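Local coordinates for peptide ABC transporter, peptide-binding protein (Thermus thermophilus, PDB 2D5W) that binds oligopeptides, here a pentapeptide, and probably delivers them to an ABC transporter for uptake across the membrane, at residues K78-M83 / P143-T149; F297-A301 / A565-S569; L332-R337 / L542-L547; H353-A357 / E474-F479; W468-L472 / Y568-Y572. One frame throughout, in Å; residues are numbered along the deposited sequence.

Interaction 1 of 5, residues K78-M83 / P143-T149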
# COMPACT_ATOMS: atom_id res chain seq x y z
N LYS A 78 -29.59 -2.08 -4.11
CA LYS A 78 -28.33 -1.69 -4.74
C LYS A 78 -28.51 -0.35 -5.44
O LYS A 78 -29.63 0.07 -5.74
CB LYS A 78 -27.87 -2.77 -5.72
CG LYS A 78 -27.46 -4.06 -5.01
CD LYS A 78 -26.93 -5.11 -5.98
CE LYS A 78 -26.48 -6.36 -5.24
NZ LYS A 78 -25.95 -7.40 -6.17
N LYS A 79 -27.39 0.33 -5.69
CA LYS A 79 -27.43 1.65 -6.29
C LYS A 79 -26.44 1.86 -7.42
O LYS A 79 -25.48 1.10 -7.60
CB LYS A 79 -27.13 2.71 -5.23
CG LYS A 79 -27.93 2.59 -3.95
CD LYS A 79 -27.31 3.44 -2.85
CE LYS A 79 -28.15 3.42 -1.59
NZ LYS A 79 -28.34 2.04 -1.07
N ARG A 80 -26.69 2.93 -8.18
CA ARG A 80 -25.84 3.36 -9.27
C ARG A 80 -25.41 4.75 -8.83
O ARG A 80 -26.25 5.57 -8.45
CB ARG A 80 -26.63 3.46 -10.57
CG ARG A 80 -25.86 4.06 -11.74
CD ARG A 80 -26.83 4.48 -12.85
NE ARG A 80 -26.17 5.06 -14.01
CZ ARG A 80 -25.57 4.36 -14.97
NH1 ARG A 80 -25.56 3.03 -14.92
NH2 ARG A 80 -25.01 4.98 -16.00
N LEU A 81 -24.11 5.00 -8.84
CA LEU A 81 -23.60 6.31 -8.46
C LEU A 81 -22.93 6.95 -9.66
O LEU A 81 -22.11 6.31 -10.33
CB LEU A 81 -22.58 6.21 -7.33
CG LEU A 81 -21.80 7.51 -7.07
CD1 LEU A 81 -22.73 8.58 -6.51
CD2 LEU A 81 -20.65 7.24 -6.11
N GLU A 82 -23.29 8.20 -9.95
CA GLU A 82 -22.67 8.95 -11.03
C GLU A 82 -21.99 10.14 -10.38
O GLU A 82 -22.57 10.81 -9.52
CB GLU A 82 -23.71 9.40 -12.06
CG GLU A 82 -24.29 8.26 -12.87
CD GLU A 82 -25.00 8.71 -14.14
OE1 GLU A 82 -25.50 7.84 -14.88
OE2 GLU A 82 -25.06 9.93 -14.39
N MET A 83 -20.76 10.39 -10.80
CA MET A 83 -19.96 11.48 -10.25
C MET A 83 -19.39 12.36 -11.35
O MET A 83 -18.52 11.92 -12.11
CB MET A 83 -18.83 10.87 -9.42
CG MET A 83 -17.83 11.87 -8.87
SD MET A 83 -16.44 11.00 -8.15
CE MET A 83 -17.21 10.42 -6.72
N PRO A 143 -22.64 -1.91 -9.15
CA PRO A 143 -23.27 -1.28 -7.99
C PRO A 143 -22.29 -0.36 -7.27
O PRO A 143 -21.08 -0.58 -7.30
CB PRO A 143 -23.68 -2.47 -7.14
CG PRO A 143 -22.57 -3.44 -7.39
CD PRO A 143 -22.37 -3.34 -8.89
N ALA A 144 -22.82 0.67 -6.61
CA ALA A 144 -21.99 1.61 -5.88
C ALA A 144 -21.65 1.07 -4.50
O ALA A 144 -22.46 0.40 -3.87
CB ALA A 144 -22.72 2.94 -5.75
N TYR A 145 -20.43 1.37 -4.05
CA TYR A 145 -19.96 0.95 -2.73
C TYR A 145 -19.92 2.19 -1.84
O TYR A 145 -19.81 3.32 -2.34
CB TYR A 145 -18.57 0.32 -2.81
CG TYR A 145 -18.53 -1.07 -3.43
CD1 TYR A 145 -17.34 -1.78 -3.48
CD2 TYR A 145 -19.68 -1.67 -3.94
CE1 TYR A 145 -17.29 -3.06 -4.04
CE2 TYR A 145 -19.64 -2.94 -4.51
CZ TYR A 145 -18.44 -3.63 -4.55
OH TYR A 145 -18.42 -4.89 -5.11
N TYR A 146 -19.97 1.98 -0.53
CA TYR A 146 -19.99 3.08 0.42
C TYR A 146 -18.82 4.04 0.36
O TYR A 146 -18.94 5.19 0.78
CB TYR A 146 -20.12 2.52 1.85
CG TYR A 146 -18.82 2.02 2.44
CD1 TYR A 146 -18.06 2.83 3.28
CD2 TYR A 146 -18.35 0.74 2.16
CE1 TYR A 146 -16.86 2.38 3.83
CE2 TYR A 146 -17.15 0.28 2.70
CZ TYR A 146 -16.41 1.10 3.53
OH TYR A 146 -15.21 0.66 4.05
N TYR A 147 -17.69 3.58 -0.17
CA TYR A 147 -16.48 4.40 -0.23
C TYR A 147 -16.13 5.01 -1.59
O TYR A 147 -15.07 5.61 -1.73
CB TYR A 147 -15.28 3.58 0.26
CG TYR A 147 -15.02 2.29 -0.52
CD1 TYR A 147 -14.85 2.30 -1.90
CD2 TYR A 147 -14.86 1.08 0.15
CE1 TYR A 147 -14.52 1.13 -2.60
CE2 TYR A 147 -14.53 -0.09 -0.53
CZ TYR A 147 -14.36 -0.06 -1.91
OH TYR A 147 -14.02 -1.20 -2.59
N ASP A 148 -17.01 4.88 -2.57
CA ASP A 148 -16.70 5.39 -3.91
C ASP A 148 -16.43 6.89 -4.03
O ASP A 148 -15.75 7.32 -4.97
CB ASP A 148 -17.79 4.95 -4.89
CG ASP A 148 -17.71 3.46 -5.20
OD1 ASP A 148 -18.72 2.90 -5.68
OD2 ASP A 148 -16.64 2.85 -4.98
N THR A 149 -16.95 7.69 -3.10
CA THR A 149 -16.71 9.14 -3.16
C THR A 149 -15.46 9.54 -2.38
O THR A 149 -15.07 10.71 -2.40
CB THR A 149 -17.90 9.95 -2.62
OG1 THR A 149 -18.10 9.64 -1.23
CG2 THR A 149 -19.17 9.64 -3.40
O HOH W 1 -25.13 -0.36 -4.26
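Ala144 N donates to Lys79 O across 2.9 Å, with 150° at the hydrogen, and reaches that oxygen from above its carbonyl plane. The same Lys79 O receives a CA-H...O contact from Pro143 CA at 3.3 Å, and one water accepts from Lys79 N and donates to Ala144 O. A direct bond and a bridged one therefore tie the loop 143-149, which follows strand 136-141, to strand 78-86 of a four-stranded antiparallel sheet. Strand 136-141 is the neighbour of 78-86 in that sheet, and the cis peptide before Pro143 comes where the chain turns out of it.

Leu81 carries the apolar part. Its CB meets Ala144 CB at 3.6 Å, and with CG anti to the backbone N (chi1 168°) its CD2 reaches both Asp148 CB and Thr149 CG2, each at 3.9 Å. Leu81 and Asp148 slide past each other in opposite directions, whereas Leu81 and Thr149 cross near a right angle. Met83, bent at chi3, lays its CE methyl against Thr149 CA at 3.8 Å.

The carboxylate of Asp148 faces its own loop. OD1 takes the N-H of Tyr145 at 2.8 Å along an almost straight line (178°), from above the carboxylate plane, and also pairs with Arg126. This bond spans the type I turn Tyr145-Asp148. Backbone polar atoms thus join loop to strand at one end, methyl and methylene groups pack at the other, and the buried charge of Asp148 is met by Arg126 and Tyr145 N, consistent with an ionised carboxylate.

Interaction 2 of 5, residues F297-A301 / A565-S569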
# COMPACT_ATOMS: atom_id res chain seq x y z
N PHE A 297 4.75 11.27 15.94
CA PHE A 297 4.30 9.90 15.74
C PHE A 297 2.85 9.99 15.28
O PHE A 297 1.99 10.50 16.01
CB PHE A 297 4.40 9.10 17.05
CG PHE A 297 5.82 8.86 17.48
CD1 PHE A 297 6.49 7.71 17.09
CD2 PHE A 297 6.48 9.79 18.27
CE1 PHE A 297 7.81 7.49 17.47
CE2 PHE A 297 7.81 9.58 18.66
CZ PHE A 297 8.47 8.43 18.26
N VAL A 298 2.59 9.51 14.07
CA VAL A 298 1.25 9.58 13.51
C VAL A 298 0.59 8.23 13.33
O VAL A 298 1.06 7.39 12.57
CB VAL A 298 1.28 10.29 12.13
CG1 VAL A 298 -0.12 10.39 11.55
CG2 VAL A 298 1.90 11.68 12.28
N PRO A 299 -0.51 7.98 14.06
CA PRO A 299 -1.20 6.70 13.93
C PRO A 299 -1.85 6.59 12.55
O PRO A 299 -2.26 7.60 11.97
CB PRO A 299 -2.23 6.74 15.05
CG PRO A 299 -1.55 7.56 16.09
CD PRO A 299 -0.98 8.69 15.26
N GLY A 300 -1.91 5.38 12.02
CA GLY A 300 -2.52 5.18 10.72
C GLY A 300 -2.97 3.74 10.60
O GLY A 300 -2.87 2.97 11.55
N ALA A 301 -3.50 3.38 9.44
CA ALA A 301 -3.95 2.01 9.21
C ALA A 301 -2.75 1.28 8.63
O ALA A 301 -2.67 1.03 7.43
CB ALA A 301 -5.12 2.01 8.23
N ALA A 565 1.31 14.99 7.99
CA ALA A 565 0.61 13.75 7.68
C ALA A 565 -0.44 13.47 8.76
O ALA A 565 -0.36 13.99 9.87
CB ALA A 565 1.60 12.59 7.60
N SER A 566 -1.43 12.66 8.41
CA SER A 566 -2.47 12.27 9.34
C SER A 566 -2.76 10.81 9.05
O SER A 566 -2.14 10.22 8.17
CB SER A 566 -3.74 13.11 9.13
OG SER A 566 -4.33 12.81 7.88
N ALA A 567 -3.69 10.22 9.79
CA ALA A 567 -4.02 8.81 9.59
C ALA A 567 -4.33 8.47 8.13
O ALA A 567 -3.92 7.42 7.63
CB ALA A 567 -5.19 8.42 10.48
N TYR A 568 -5.05 9.35 7.45
CA TYR A 568 -5.43 9.10 6.07
C TYR A 568 -5.13 10.21 5.07
O TYR A 568 -5.70 10.24 3.98
CB TYR A 568 -6.92 8.74 6.01
CG TYR A 568 -7.26 7.44 6.71
CD1 TYR A 568 -7.96 7.44 7.92
CD2 TYR A 568 -6.91 6.21 6.15
CE1 TYR A 568 -8.30 6.24 8.55
CE2 TYR A 568 -7.25 5.01 6.77
CZ TYR A 568 -7.95 5.03 7.97
OH TYR A 568 -8.32 3.85 8.57
N SER A 569 -4.23 11.13 5.41
CA SER A 569 -3.89 12.21 4.49
C SER A 569 -3.38 11.60 3.18
O SER A 569 -2.58 10.66 3.19
CB SER A 569 -2.82 13.13 5.10
OG SER A 569 -1.65 12.41 5.46
O HOH W 2 -3.44 4.77 6.90
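Val298 and Ala301 both direct their side chains at the loop 565-569, Val298 from strand 293-308 of the large mixed sheet in this periplasmic-binding-protein fold and Ala301 from the corner where the chain turns. No direct hydrogen bond crosses between the segments, so the fit rests on methyl contacts, one CA-H...O contact and a water.

Both methyls of Val298 reach Ala565 O, each at 4.0 Å, and CG1, anti to the backbone N (chi1 -179°), alone goes on to the Ser566 backbone, 3.7 Å from Ser566 C. Val298 thus packs on main chain, and Ser566 CB sets out away from the strand.

At the other end Ala301 CB approaches the Tyr568 ring obliquely. It lies 4.0 Å from Tyr568 CE2 and nearer to the hydroxyl, so the phenolic end makes the meeting. The first torsion of Tyr568 (chi1 -65°) sets CG anti to its carbonyl carbon and carries the ring back to the strand, although its CB sets out neither toward nor away from it. Val359 and Asn360 also touch this ring.

Between these two groups the backbones come close, with Gly300 CA 4.1 Å from Ala567 CA. A water accepts from Ala301 N and lies 2.8 Å from Ala567 O, and Pro299 O receives the CA-H of Ala567, the CA lying 3.2 Å from that oxygen with 132° at the hydrogen.

Interaction 3 of 5, residues L332-R337 / L542-L547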
# COMPACT_ATOMS: atom_id res chain seq x y z
N LEU A 332 1.01 -18.92 15.68
CA LEU A 332 0.71 -17.68 16.39
C LEU A 332 0.88 -17.82 17.90
O LEU A 332 1.35 -16.89 18.56
CB LEU A 332 -0.70 -17.18 16.04
CG LEU A 332 -1.01 -15.74 16.48
CD1 LEU A 332 0.06 -14.79 15.95
CD2 LEU A 332 -2.39 -15.33 15.97
N HIS A 333 0.49 -18.97 18.45
CA HIS A 333 0.64 -19.21 19.88
C HIS A 333 2.12 -19.24 20.27
O HIS A 333 2.47 -19.05 21.43
CB HIS A 333 0.01 -20.55 20.30
CG HIS A 333 -1.47 -20.48 20.56
ND1 HIS A 333 -2.03 -19.60 21.46
CD2 HIS A 333 -2.49 -21.23 20.08
CE1 HIS A 333 -3.33 -19.81 21.52
NE2 HIS A 333 -3.64 -20.80 20.69
N ALA A 334 2.99 -19.48 19.28
CA ALA A 334 4.42 -19.53 19.53
C ALA A 334 5.12 -18.19 19.31
O ALA A 334 6.32 -18.07 19.52
CB ALA A 334 5.06 -20.60 18.64
N LEU A 335 4.36 -17.19 18.86
CA LEU A 335 4.92 -15.86 18.64
C LEU A 335 4.60 -15.01 19.86
O LEU A 335 3.43 -14.71 20.13
CB LEU A 335 4.32 -15.21 17.39
CG LEU A 335 4.45 -16.00 16.08
CD1 LEU A 335 4.00 -15.12 14.92
CD2 LEU A 335 5.90 -16.44 15.87
N ASN A 336 5.62 -14.63 20.62
CA ASN A 336 5.40 -13.83 21.81
C ASN A 336 5.24 -12.37 21.42
O ASN A 336 6.11 -11.54 21.66
CB ASN A 336 6.56 -13.99 22.79
CG ASN A 336 6.27 -13.35 24.13
OD1 ASN A 336 5.19 -12.80 24.35
ND2 ASN A 336 7.23 -13.44 25.04
N ARG A 337 4.09 -12.07 20.81
CA ARG A 337 3.80 -10.73 20.34
C ARG A 337 3.71 -9.69 21.45
O ARG A 337 4.23 -8.58 21.32
CB ARG A 337 2.50 -10.74 19.52
CG ARG A 337 2.59 -11.62 18.28
CD ARG A 337 1.26 -11.69 17.57
NE ARG A 337 0.25 -12.36 18.39
CZ ARG A 337 -1.06 -12.21 18.24
NH1 ARG A 337 -1.90 -12.85 19.04
NH2 ARG A 337 -1.54 -11.41 17.29
N LEU A 542 -7.25 -17.39 10.84
CA LEU A 542 -5.90 -16.83 10.72
C LEU A 542 -5.26 -17.00 9.34
O LEU A 542 -4.20 -17.62 9.21
CB LEU A 542 -4.98 -17.42 11.78
CG LEU A 542 -5.27 -17.08 13.24
CD1 LEU A 542 -4.28 -17.82 14.13
CD2 LEU A 542 -5.18 -15.58 13.47
N PRO A 543 -5.89 -16.46 8.28
CA PRO A 543 -5.30 -16.60 6.94
C PRO A 543 -3.92 -15.93 6.90
O PRO A 543 -3.08 -16.28 6.07
CB PRO A 543 -6.33 -15.94 6.03
CG PRO A 543 -7.03 -14.97 6.93
CD PRO A 543 -7.17 -15.73 8.23
N ALA A 544 -3.72 -14.97 7.78
CA ALA A 544 -2.44 -14.28 7.93
C ALA A 544 -2.29 -14.11 9.44
O ALA A 544 -3.28 -14.15 10.17
CB ALA A 544 -2.46 -12.91 7.25
N LEU A 545 -1.06 -13.93 9.92
CA LEU A 545 -0.83 -13.77 11.34
C LEU A 545 -0.70 -12.29 11.67
O LEU A 545 0.23 -11.63 11.21
CB LEU A 545 0.43 -14.51 11.77
CG LEU A 545 0.54 -15.97 11.30
CD1 LEU A 545 1.81 -16.59 11.86
CD2 LEU A 545 -0.68 -16.76 11.76
N PRO A 546 -1.64 -11.75 12.45
CA PRO A 546 -1.55 -10.33 12.80
C PRO A 546 -0.47 -10.11 13.85
O PRO A 546 -0.35 -10.90 14.79
CB PRO A 546 -2.95 -10.02 13.33
CG PRO A 546 -3.31 -11.31 14.04
CD PRO A 546 -2.81 -12.39 13.09
N LEU A 547 0.34 -9.07 13.68
CA LEU A 547 1.40 -8.80 14.65
C LEU A 547 1.08 -7.56 15.49
O LEU A 547 0.78 -7.67 16.67
CB LEU A 547 2.76 -8.67 13.96
CG LEU A 547 3.29 -9.94 13.29
CD1 LEU A 547 4.69 -9.70 12.76
CD2 LEU A 547 3.29 -11.11 14.28
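Arg337 NH2 donates to Pro546 O at 2.8 Å, the one hydrogen bond between the end of helix 325-333 with its following turn and the start of strand 544-557, part of the large mixed sheet. The contact is thus a helix-to-sheet packing within the α/β binding-protein fold. The bond is bent, with 139° at the hydrogen. Its donor stands above the Pro546 carbonyl plane, while the oxygen lies at the guanidinium edge, 25° out of the guanidinium plane.

Arg337 bends at chi3 (-65°) to bring its head over the strand. On the way its CD passes Leu547 CD2 at 3.9 Å, the two side chains crossing near a right angle. Its other terminal nitrogen, NH1, donates to Tyr370 O, so the buried guanidinium bridges two main-chain carbonyls. Leu332 CD1 rests over one face of the group, 3.4 Å above its plane and toward the rim. Replacing Arg337 by an alanine would probably leave Pro546 O and Tyr370 O without this donor and open a gap beside Leu332 CD1.

The remaining contacts are leucine against leucine and proline. Leu335 CD1 touches both Leu545 CD1, at 4.0 Å, and Leu547 CD2. Strand 293-308 continues the packing from the sheet, Ile306 touching Leu547, and Phe425 of helix 416-431 touches Leu335.

Leu542, just past helix 524-541 and with positive phi, turns its side chain across that of Leu332. Leu332 CD2 meets both of its methyls, at 3.6 Å from Leu542 CD1 and 3.8 Å from Leu542 CD2.

Interaction 4 of 5, residues H353-A357 / E474-F479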
# COMPACT_ATOMS: atom_id res chain seq x y z
N HIS A 353 -5.02 -8.21 16.43
CA HIS A 353 -5.72 -9.50 16.40
C HIS A 353 -6.62 -9.60 15.17
O HIS A 353 -7.24 -10.64 14.93
CB HIS A 353 -6.56 -9.65 17.67
CG HIS A 353 -5.77 -9.52 18.93
ND1 HIS A 353 -4.87 -10.48 19.35
CD2 HIS A 353 -5.70 -8.52 19.83
CE1 HIS A 353 -4.29 -10.07 20.46
NE2 HIS A 353 -4.78 -8.88 20.78
N THR A 354 -6.68 -8.51 14.41
CA THR A 354 -7.48 -8.42 13.20
C THR A 354 -6.67 -7.60 12.18
O THR A 354 -5.60 -7.10 12.52
CB THR A 354 -8.85 -7.76 13.50
OG1 THR A 354 -9.62 -7.69 12.30
CG2 THR A 354 -8.66 -6.37 14.09
N TRP A 355 -7.16 -7.47 10.95
CA TRP A 355 -6.42 -6.74 9.91
C TRP A 355 -6.80 -5.27 9.77
O TRP A 355 -6.09 -4.52 9.09
CB TRP A 355 -6.57 -7.44 8.55
CG TRP A 355 -7.82 -7.07 7.79
CD1 TRP A 355 -7.97 -6.06 6.87
CD2 TRP A 355 -9.11 -7.70 7.90
NE1 TRP A 355 -9.26 -6.02 6.42
CE2 TRP A 355 -9.99 -7.00 7.03
CE3 TRP A 355 -9.61 -8.77 8.65
CZ2 TRP A 355 -11.34 -7.35 6.90
CZ3 TRP A 355 -10.95 -9.11 8.52
CH2 TRP A 355 -11.80 -8.40 7.65
N ILE A 356 -7.89 -4.86 10.41
CA ILE A 356 -8.35 -3.47 10.34
C ILE A 356 -7.85 -2.70 11.57
O ILE A 356 -8.15 -3.07 12.70
CB ILE A 356 -9.90 -3.41 10.28
CG1 ILE A 356 -10.39 -4.14 9.03
CG2 ILE A 356 -10.36 -1.96 10.28
CD1 ILE A 356 -11.90 -4.19 8.89
N ALA A 357 -7.10 -1.63 11.33
CA ALA A 357 -6.55 -0.82 12.42
C ALA A 357 -7.61 -0.02 13.17
O ALA A 357 -8.64 0.35 12.60
CB ALA A 357 -5.48 0.12 11.87
N GLU A 474 -12.06 0.44 2.75
CA GLU A 474 -11.95 -0.92 3.27
C GLU A 474 -13.07 -1.82 2.76
O GLU A 474 -14.25 -1.53 2.94
CB GLU A 474 -11.96 -0.88 4.80
CG GLU A 474 -11.82 -2.25 5.47
CD GLU A 474 -10.52 -2.96 5.10
OE1 GLU A 474 -9.44 -2.36 5.26
OE2 GLU A 474 -10.59 -4.13 4.65
N ASP A 475 -12.68 -2.93 2.13
CA ASP A 475 -13.64 -3.88 1.59
C ASP A 475 -13.29 -5.32 1.94
O ASP A 475 -13.96 -6.26 1.50
CB ASP A 475 -13.72 -3.75 0.07
CG ASP A 475 -12.36 -3.62 -0.58
OD1 ASP A 475 -11.40 -4.24 -0.07
OD2 ASP A 475 -12.24 -2.92 -1.60
N GLY A 476 -12.23 -5.51 2.73
CA GLY A 476 -11.81 -6.84 3.10
C GLY A 476 -11.25 -7.62 1.92
O GLY A 476 -11.02 -8.83 2.02
N SER A 477 -11.02 -6.94 0.80
CA SER A 477 -10.51 -7.60 -0.40
C SER A 477 -9.16 -8.30 -0.23
O SER A 477 -8.82 -9.18 -1.01
CB SER A 477 -10.45 -6.62 -1.58
OG SER A 477 -9.54 -5.57 -1.34
N LEU A 478 -8.39 -7.91 0.78
CA LEU A 478 -7.11 -8.56 1.03
C LEU A 478 -7.33 -10.03 1.36
O LEU A 478 -6.44 -10.86 1.20
CB LEU A 478 -6.38 -7.91 2.22
CG LEU A 478 -5.69 -6.57 2.00
CD1 LEU A 478 -5.09 -6.09 3.31
CD2 LEU A 478 -4.60 -6.72 0.94
N PHE A 479 -8.54 -10.36 1.82
CA PHE A 479 -8.85 -11.72 2.20
C PHE A 479 -10.06 -12.35 1.53
O PHE A 479 -10.51 -13.42 1.95
CB PHE A 479 -8.97 -11.79 3.72
CG PHE A 479 -7.70 -11.43 4.42
CD1 PHE A 479 -7.52 -10.17 4.99
CD2 PHE A 479 -6.63 -12.31 4.41
CE1 PHE A 479 -6.29 -9.81 5.53
CE2 PHE A 479 -5.40 -11.96 4.95
CZ PHE A 479 -5.23 -10.70 5.51
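Trp355 NE1 donates to Glu474 OE2 at 2.9 Å and 170°, the acceptor lying in the indole plane at the ring edge. Two loops of the peptide-binding-protein fold meet here, one following helix 337-345 and the other strand 463-469. The indole approaches OE2 from above the carboxylate plane, and Gly476 N reaches the same oxygen from the opposite face, so two N-H groups grip it.

The indole is sandwiched. Ile356 CG1 lies 3.4 Å above one face, and on the other Phe479 presents its edge in a T-shaped pair; the Trp355 five-membered ring and the Phe479 ring have centroids 5.4 Å apart and planes at 60°. Glu474 bends at chi2 (59°), curling its carboxylate back toward Gly476 N; Gly476, with its positive phi, is at a backbone conformation easily taken by glycine.

Further out, Trp538 meets both Phe479 and Trp355, and Trp303 of strand 293-308 touches both as well. Tyr147 OH bonds Asp475 OD2. The other oxygen of that carboxylate, Asp475 OD1, accepts from Ser477 N in an Asx turn and, at 2.6 Å, from Ser477 OG, both from the same face.

Interaction 5 of 5, residues W468-L472 / Y568-Y572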
# COMPACT_ATOMS: atom_id res chain seq x y z
N TRP A 468 0.74 -3.73 5.63
CA TRP A 468 -0.18 -3.18 4.63
C TRP A 468 -0.56 -1.80 5.15
O TRP A 468 -0.88 -1.65 6.33
CB TRP A 468 -1.47 -4.00 4.51
CG TRP A 468 -1.36 -5.29 3.78
CD1 TRP A 468 -1.57 -6.53 4.30
CD2 TRP A 468 -1.08 -5.47 2.39
NE1 TRP A 468 -1.44 -7.48 3.32
CE2 TRP A 468 -1.13 -6.86 2.13
CE3 TRP A 468 -0.78 -4.60 1.33
CZ2 TRP A 468 -0.91 -7.40 0.87
CZ3 TRP A 468 -0.55 -5.14 0.06
CH2 TRP A 468 -0.62 -6.53 -0.15
N VAL A 469 -0.50 -0.81 4.27
CA VAL A 469 -0.91 0.55 4.61
C VAL A 469 -2.24 0.71 3.88
O VAL A 469 -2.29 0.58 2.66
CB VAL A 469 0.08 1.60 4.08
CG1 VAL A 469 -0.37 3.00 4.49
CG2 VAL A 469 1.47 1.32 4.61
N SER A 470 -3.30 0.97 4.63
CA SER A 470 -4.62 1.08 4.03
C SER A 470 -5.23 2.47 4.03
O SER A 470 -4.87 3.33 4.84
CB SER A 470 -5.60 0.13 4.75
OG SER A 470 -5.17 -1.21 4.68
N ASN A 471 -6.16 2.68 3.11
CA ASN A 471 -6.91 3.93 3.04
C ASN A 471 -8.29 3.61 3.61
O ASN A 471 -8.51 2.51 4.14
CB ASN A 471 -7.01 4.45 1.60
CG ASN A 471 -7.58 3.43 0.64
OD1 ASN A 471 -8.40 2.59 1.02
ND2 ASN A 471 -7.17 3.50 -0.62
N LEU A 472 -9.23 4.54 3.50
CA LEU A 472 -10.57 4.34 4.04
C LEU A 472 -11.50 3.50 3.16
O LEU A 472 -12.65 3.27 3.52
CB LEU A 472 -11.22 5.69 4.35
CG LEU A 472 -10.73 6.32 5.65
CD1 LEU A 472 -11.14 7.79 5.71
CD2 LEU A 472 -11.31 5.55 6.83
N TYR A 568 -5.05 9.35 7.45
CA TYR A 568 -5.43 9.10 6.07
C TYR A 568 -5.13 10.21 5.07
O TYR A 568 -5.70 10.24 3.98
CB TYR A 568 -6.92 8.74 6.01
CG TYR A 568 -7.26 7.44 6.71
CD1 TYR A 568 -7.96 7.44 7.92
CD2 TYR A 568 -6.91 6.21 6.15
CE1 TYR A 568 -8.30 6.24 8.55
CE2 TYR A 568 -7.25 5.01 6.77
CZ TYR A 568 -7.95 5.03 7.97
OH TYR A 568 -8.32 3.85 8.57
N SER A 569 -4.23 11.13 5.41
CA SER A 569 -3.89 12.21 4.49
C SER A 569 -3.38 11.60 3.18
O SER A 569 -2.58 10.66 3.19
CB SER A 569 -2.82 13.13 5.10
OG SER A 569 -1.65 12.41 5.46
N GLY A 570 -3.84 12.14 2.06
CA GLY A 570 -3.44 11.62 0.77
C GLY A 570 -4.02 10.23 0.54
O GLY A 570 -3.60 9.51 -0.36
N GLY A 571 -5.00 9.87 1.37
CA GLY A 571 -5.64 8.58 1.27
C GLY A 571 -5.00 7.52 2.16
O GLY A 571 -5.68 6.90 2.97
N TYR A 572 -3.69 7.34 2.02
CA TYR A 572 -2.96 6.33 2.77
C TYR A 572 -2.25 6.79 4.04
O TYR A 572 -1.56 6.01 4.69
CB TYR A 572 -1.95 5.65 1.85
CG TYR A 572 -2.60 4.84 0.75
CD1 TYR A 572 -3.14 3.58 1.01
CD2 TYR A 572 -2.67 5.34 -0.55
CE1 TYR A 572 -3.73 2.83 0.00
CE2 TYR A 572 -3.27 4.60 -1.56
CZ TYR A 572 -3.79 3.35 -1.28
OH TYR A 572 -4.38 2.61 -2.29
O HOH W 3 -8.66 1.79 6.88
O HOH W 4 -8.50 7.17 3.00
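CH-pi packing leads this contact: Leu472 CG sits 3.6 Å from the Tyr568 ring centroid and 3° off its normal, the side chains crossing near a right angle. Asn471 CB lies over the rim of the Tyr572 ring, its amide plane 28° from the ring's. Asn471 CG sits between backbone N and carbonyl carbon (chi1 54°), which sets the amide alongside that ring, while Asn471 OD1 accepts from Gln473 N.

Among the apolar and weak contacts, Val469 CG1 meets Tyr572 CB at 4.1 Å, and Asn471 CA gives a CA-H...O contact to Gly571 O at 3.2 Å.

Direct hydrogen bonds between the segments are absent; water does that work. One water links Leu472 N to Gly571 O, in the type II turn Tyr568-Gly571, and another donates to Asn471 O at 2.8 Å and lies 2.7 Å from Tyr568 OH. A leucine in place of Tyr568 would probably leave that second water without its hydroxyl partner and Leu472 without a flat face.

Tyr572 OH bonds the bound peptide's backbone and its ring makes a cation-pi contact with a basic side chain, so packing by Asn471 and Val469 is likely to help hold a peptide-binding group in place.

How the interactions relate
Interactions 2 and 5 lie closest, centres about 8 Å apart; they share Tyr568 and Ser569, and Ala301 O meets Ser470 N at 2.9 Å, probably a hydrogen bond, where strands 293-308 and 463-469 are neighbours. Interaction 5 borders the bound peptide, which pairs with Trp468 and Val469 as an added antiparallel strand. Interaction 4, centred about 13 Å away, touches it where Leu478 packs on Trp468 and also on the peptide. Interaction 3, centred about 15 Å from interaction 4, touches it through Pro543 and Phe479 but does not touch interaction 5. Interaction 1, centred about 21 Å from interaction 4, touches it: Tyr146 OH reaches Glu474 O at 2.6 Å, probably a hydrogen bond.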